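Local coordinates for protein chitinase (Chromobacterium violaceum, PDB 4TXG) that probably hydrolyses the glycosidic links of chitin, as a secreted glycoside hydrolase of family 18 that breaks down the polysaccharide, at residues 309-321 with 332-346. Numbering follows the deposited sequence.
Sequences VDIDFEYPTSMNN and NARLGSLNKGYVALL. With CS (cesium ion), chain D.
Pro316 lays its CG squarely over one face of the Tyr342 ring, 3.5 Å from the centroid and 7° off the ring normal, where the loop after a (beta/alpha)8 barrel strand carrying the family 18 DxDxE signature meets the helix that follows. Strand 309-312 and helix 338-346 run antiparallel, as strand and helix do in a beta-alpha-beta crossover. Proline suits the spot because its compact, rigid, apolar ring can lie close over an aromatic face; Leu346 CD1 covers the opposite face. With CG anti to the backbone N, Tyr342 also lies beside Phe313, whose CD2 comes within 3.6 Å of Tyr342 CD1, the ring planes standing at 80°. The hydroxyl of this buried tyrosine meets a water that lies near Ile311 O and accepts from Phe313 N. Leu338, apolar and buried, sets CB against Pro316 and CD1 3.4 Å from Thr317 O. Beta-branched Ile311 suits the strand, and its CG2 touches Tyr342 CE1 and Leu345 CD2 loosely. Asp310, Asp312 and Glu314, the signature acids, lie off this interface; Glu314 binds a cesium ion together with Met395.

Toward the partly exposed end, a water bridges Pro316 O and Asn339 OD1, while Asn339 ND2 donates to Gly379 O. Apolar Leu335 covers the backbone of Ser318 and Met319 before the contact turns polar. There an asparagine, having both donor and acceptor, grips Asn321 twice. Asn332 OD1 accepts a nearly straight bond from Asn321 N at 2.9 Å. In return, Asn332 ND2 donates to Asn321 OD1 at 2.7 Å.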
# COMPACT_ATOMS: atom_id res chain seq x y z
N VAL A 309 -13.53 -0.61 4.72
CA VAL A 309 -12.72 -1.81 4.87
C VAL A 309 -11.40 -1.60 4.13
O VAL A 309 -11.40 -1.09 3.00
CB VAL A 309 -13.45 -3.05 4.31
CG1 VAL A 309 -12.58 -4.30 4.43
CG2 VAL A 309 -14.74 -3.27 5.05
N ASP A 310 -10.30 -1.99 4.77
CA ASP A 310 -8.97 -1.89 4.19
C ASP A 310 -8.46 -3.31 3.96
O ASP A 310 -8.25 -4.07 4.90
CB ASP A 310 -8.05 -1.11 5.14
CG ASP A 310 -6.62 -1.03 4.64
OD1 ASP A 310 -6.39 -0.46 3.55
OD2 ASP A 310 -5.72 -1.52 5.37
N ILE A 311 -8.32 -3.69 2.70
CA ILE A 311 -7.91 -5.05 2.37
C ILE A 311 -6.39 -5.13 2.34
O ILE A 311 -5.75 -4.48 1.52
CB ILE A 311 -8.48 -5.49 1.01
CG1 ILE A 311 -10.01 -5.45 1.04
CG2 ILE A 311 -7.95 -6.88 0.62
CD1 ILE A 311 -10.64 -6.42 2.07
N ASP A 312 -5.81 -5.92 3.25
CA ASP A 312 -4.37 -6.06 3.35
C ASP A 312 -3.98 -7.51 3.04
O ASP A 312 -3.48 -8.25 3.90
CB ASP A 312 -3.89 -5.64 4.73
CG ASP A 312 -2.38 -5.53 4.83
OD1 ASP A 312 -1.68 -5.84 3.84
OD2 ASP A 312 -1.90 -5.15 5.91
N PHE A 313 -4.25 -7.91 1.81
CA PHE A 313 -4.00 -9.25 1.30
C PHE A 313 -2.54 -9.34 0.86
O PHE A 313 -2.15 -8.73 -0.15
CB PHE A 313 -5.00 -9.51 0.15
CG PHE A 313 -4.96 -10.88 -0.50
CD1 PHE A 313 -3.92 -11.79 -0.30
CD2 PHE A 313 -5.98 -11.24 -1.37
CE1 PHE A 313 -3.92 -13.04 -0.95
CE2 PHE A 313 -6.00 -12.48 -2.01
CZ PHE A 313 -4.96 -13.38 -1.80
N GLU A 314 -1.71 -10.05 1.62
CA GLU A 314 -0.28 -10.15 1.32
C GLU A 314 0.11 -11.58 0.93
O GLU A 314 0.46 -12.37 1.81
CB GLU A 314 0.56 -9.67 2.52
CG GLU A 314 0.18 -8.25 3.01
CD GLU A 314 1.09 -7.66 4.09
OE1 GLU A 314 2.11 -8.27 4.47
OE2 GLU A 314 0.78 -6.55 4.58
N TYR A 315 0.08 -11.94 -0.36
CA TYR A 315 -0.20 -11.05 -1.50
C TYR A 315 -0.89 -11.84 -2.60
O TYR A 315 -0.58 -13.02 -2.77
CB TYR A 315 1.08 -10.47 -2.11
CG TYR A 315 1.86 -9.62 -1.17
CD1 TYR A 315 1.56 -8.28 -1.00
CD2 TYR A 315 2.91 -10.16 -0.43
CE1 TYR A 315 2.28 -7.50 -0.13
CE2 TYR A 315 3.63 -9.39 0.44
CZ TYR A 315 3.30 -8.06 0.59
OH TYR A 315 4.03 -7.29 1.46
N PRO A 316 -1.75 -11.19 -3.39
CA PRO A 316 -2.38 -11.86 -4.53
C PRO A 316 -1.48 -11.82 -5.76
O PRO A 316 -1.85 -11.26 -6.80
CB PRO A 316 -3.65 -11.03 -4.75
CG PRO A 316 -3.21 -9.62 -4.39
CD PRO A 316 -2.26 -9.81 -3.21
N THR A 317 -0.29 -12.40 -5.65
CA THR A 317 0.65 -12.34 -6.75
C THR A 317 0.98 -13.73 -7.27
O THR A 317 0.96 -14.71 -6.51
CB THR A 317 1.95 -11.61 -6.34
OG1 THR A 317 2.83 -11.50 -7.46
CG2 THR A 317 2.66 -12.35 -5.21
N SER A 318 1.29 -13.82 -8.56
CA SER A 318 1.63 -15.09 -9.17
C SER A 318 3.13 -15.44 -9.06
O SER A 318 3.55 -16.45 -9.62
CB SER A 318 1.22 -15.10 -10.64
OG SER A 318 2.02 -14.20 -11.40
N MET A 319 3.92 -14.63 -8.35
CA MET A 319 5.32 -14.97 -8.08
C MET A 319 5.37 -16.14 -7.10
O MET A 319 4.74 -16.10 -6.05
CB MET A 319 6.10 -13.79 -7.49
CG MET A 319 5.98 -12.47 -8.25
SD MET A 319 6.62 -12.52 -9.94
CE MET A 319 8.37 -12.66 -9.70
N ASN A 320 6.12 -17.17 -7.46
CA ASN A 320 6.26 -18.36 -6.62
C ASN A 320 6.99 -18.01 -5.32
O ASN A 320 7.94 -17.22 -5.34
CB ASN A 320 6.99 -19.45 -7.41
CG ASN A 320 7.14 -20.73 -6.63
OD1 ASN A 320 6.16 -21.45 -6.41
ND2 ASN A 320 8.36 -21.04 -6.22
N ASN A 321 6.54 -18.57 -4.20
CA ASN A 321 7.14 -18.35 -2.87
C ASN A 321 7.13 -16.89 -2.41
O ASN A 321 7.95 -16.49 -1.59
CB ASN A 321 8.59 -18.85 -2.84
CG ASN A 321 8.69 -20.36 -2.84
OD1 ASN A 321 7.72 -21.07 -2.59
ND2 ASN A 321 9.89 -20.87 -3.10
N ASN A 332 1.13 -21.13 -3.45
CA ASN A 332 1.82 -21.68 -4.60
C ASN A 332 0.92 -22.58 -5.46
O ASN A 332 1.18 -22.77 -6.65
CB ASN A 332 3.08 -22.42 -4.15
CG ASN A 332 4.19 -21.48 -3.71
OD1 ASN A 332 4.18 -20.29 -4.05
ND2 ASN A 332 5.16 -22.00 -2.95
N ALA A 333 -0.15 -23.10 -4.87
CA ALA A 333 -1.09 -23.93 -5.61
C ALA A 333 -2.08 -23.08 -6.42
O ALA A 333 -2.86 -23.61 -7.22
CB ALA A 333 -1.84 -24.86 -4.65
N ARG A 334 -2.05 -21.77 -6.23
CA ARG A 334 -3.05 -20.88 -6.81
C ARG A 334 -2.46 -19.77 -7.67
O ARG A 334 -3.18 -18.86 -8.07
CB ARG A 334 -3.89 -20.24 -5.69
CG ARG A 334 -4.85 -21.19 -4.98
CD ARG A 334 -5.33 -20.56 -3.66
NE ARG A 334 -6.44 -21.31 -3.08
CZ ARG A 334 -6.32 -22.45 -2.41
NH1 ARG A 334 -5.12 -22.99 -2.21
NH2 ARG A 334 -7.40 -23.07 -1.94
N LEU A 335 -1.16 -19.84 -7.96
CA LEU A 335 -0.47 -18.69 -8.56
C LEU A 335 -1.17 -18.13 -9.80
O LEU A 335 -1.32 -16.91 -9.93
CB LEU A 335 0.97 -19.06 -8.93
CG LEU A 335 1.87 -19.50 -7.78
CD1 LEU A 335 3.24 -19.92 -8.31
CD2 LEU A 335 1.99 -18.40 -6.71
N GLY A 336 -1.63 -19.01 -10.68
CA GLY A 336 -2.24 -18.57 -11.93
C GLY A 336 -3.63 -17.98 -11.79
O GLY A 336 -4.17 -17.39 -12.74
N SER A 337 -4.22 -18.14 -10.60
CA SER A 337 -5.60 -17.75 -10.36
C SER A 337 -5.75 -16.56 -9.43
O SER A 337 -6.84 -16.00 -9.32
CB SER A 337 -6.37 -18.92 -9.73
OG SER A 337 -6.32 -20.05 -10.58
N LEU A 338 -4.69 -16.20 -8.72
CA LEU A 338 -4.81 -15.18 -7.68
C LEU A 338 -5.21 -13.81 -8.22
O LEU A 338 -5.91 -13.05 -7.53
CB LEU A 338 -3.50 -15.06 -6.89
CG LEU A 338 -3.22 -16.26 -5.99
CD1 LEU A 338 -1.87 -16.13 -5.30
CD2 LEU A 338 -4.33 -16.44 -4.97
N ASN A 339 -4.77 -13.47 -9.42
CA ASN A 339 -5.17 -12.18 -9.97
C ASN A 339 -6.68 -12.11 -10.23
O ASN A 339 -7.33 -11.13 -9.86
CB ASN A 339 -4.41 -11.87 -11.26
CG ASN A 339 -3.05 -11.27 -10.99
OD1 ASN A 339 -2.92 -10.05 -10.87
ND2 ASN A 339 -2.05 -12.12 -10.84
N LYS A 340 -7.23 -13.14 -10.87
CA LYS A 340 -8.68 -13.20 -11.09
C LYS A 340 -9.45 -13.22 -9.77
O LYS A 340 -10.52 -12.61 -9.64
CB LYS A 340 -9.06 -14.42 -11.92
CG LYS A 340 -8.47 -14.42 -13.30
CD LYS A 340 -9.06 -13.31 -14.13
CE LYS A 340 -10.20 -13.84 -14.99
NZ LYS A 340 -9.79 -14.80 -16.08
N GLY A 341 -8.92 -13.94 -8.79
CA GLY A 341 -9.57 -14.04 -7.49
C GLY A 341 -9.62 -12.70 -6.79
O GLY A 341 -10.60 -12.35 -6.13
N TYR A 342 -8.54 -11.93 -6.93
CA TYR A 342 -8.44 -10.65 -6.25
C TYR A 342 -9.34 -9.61 -6.90
O TYR A 342 -9.99 -8.81 -6.23
CB TYR A 342 -6.99 -10.19 -6.26
CG TYR A 342 -6.65 -8.98 -5.42
CD1 TYR A 342 -6.86 -8.97 -4.05
CD2 TYR A 342 -6.05 -7.88 -6.01
CE1 TYR A 342 -6.49 -7.87 -3.28
CE2 TYR A 342 -5.69 -6.79 -5.26
CZ TYR A 342 -5.91 -6.79 -3.90
OH TYR A 342 -5.53 -5.68 -3.18
N VAL A 343 -9.37 -9.63 -8.23
CA VAL A 343 -10.27 -8.74 -8.96
C VAL A 343 -11.72 -9.06 -8.60
O VAL A 343 -12.52 -8.16 -8.36
CB VAL A 343 -10.03 -8.83 -10.47
CG1 VAL A 343 -11.16 -8.17 -11.24
CG2 VAL A 343 -8.69 -8.19 -10.82
N ALA A 344 -12.06 -10.35 -8.54
CA ALA A 344 -13.41 -10.74 -8.16
C ALA A 344 -13.75 -10.30 -6.73
O ALA A 344 -14.87 -9.84 -6.46
CB ALA A 344 -13.59 -12.25 -8.29
N LEU A 345 -12.80 -10.43 -5.81
CA LEU A 345 -13.00 -9.98 -4.44
C LEU A 345 -13.31 -8.47 -4.40
O LEU A 345 -14.29 -8.05 -3.79
CB LEU A 345 -11.75 -10.27 -3.60
CG LEU A 345 -11.76 -9.65 -2.20
CD1 LEU A 345 -12.91 -10.23 -1.38
CD2 LEU A 345 -10.42 -9.85 -1.49
N LEU A 346 -12.49 -7.67 -5.07
CA LEU A 346 -12.67 -6.22 -5.01
C LEU A 346 -13.93 -5.77 -5.72
O LEU A 346 -14.62 -4.86 -5.26
CB LEU A 346 -11.45 -5.51 -5.59
CG LEU A 346 -10.14 -5.76 -4.82
CD1 LEU A 346 -8.97 -5.01 -5.44
CD2 LEU A 346 -10.31 -5.39 -3.34
CS CS D . 3.56 -5.46 5.20
O HOH W 1 -4.66 -5.95 -0.53
O HOH W 2 0.77 -4.72 6.81
O HOH W 3 5.10 -7.86 3.96
O HOH W 4 -3.33 -9.27 -8.11
O HOH W 5 4.68 -6.76 8.13
O HOH W 6 2.25 -2.93 7.12
O HOH W 7 6.17 -4.78 5.37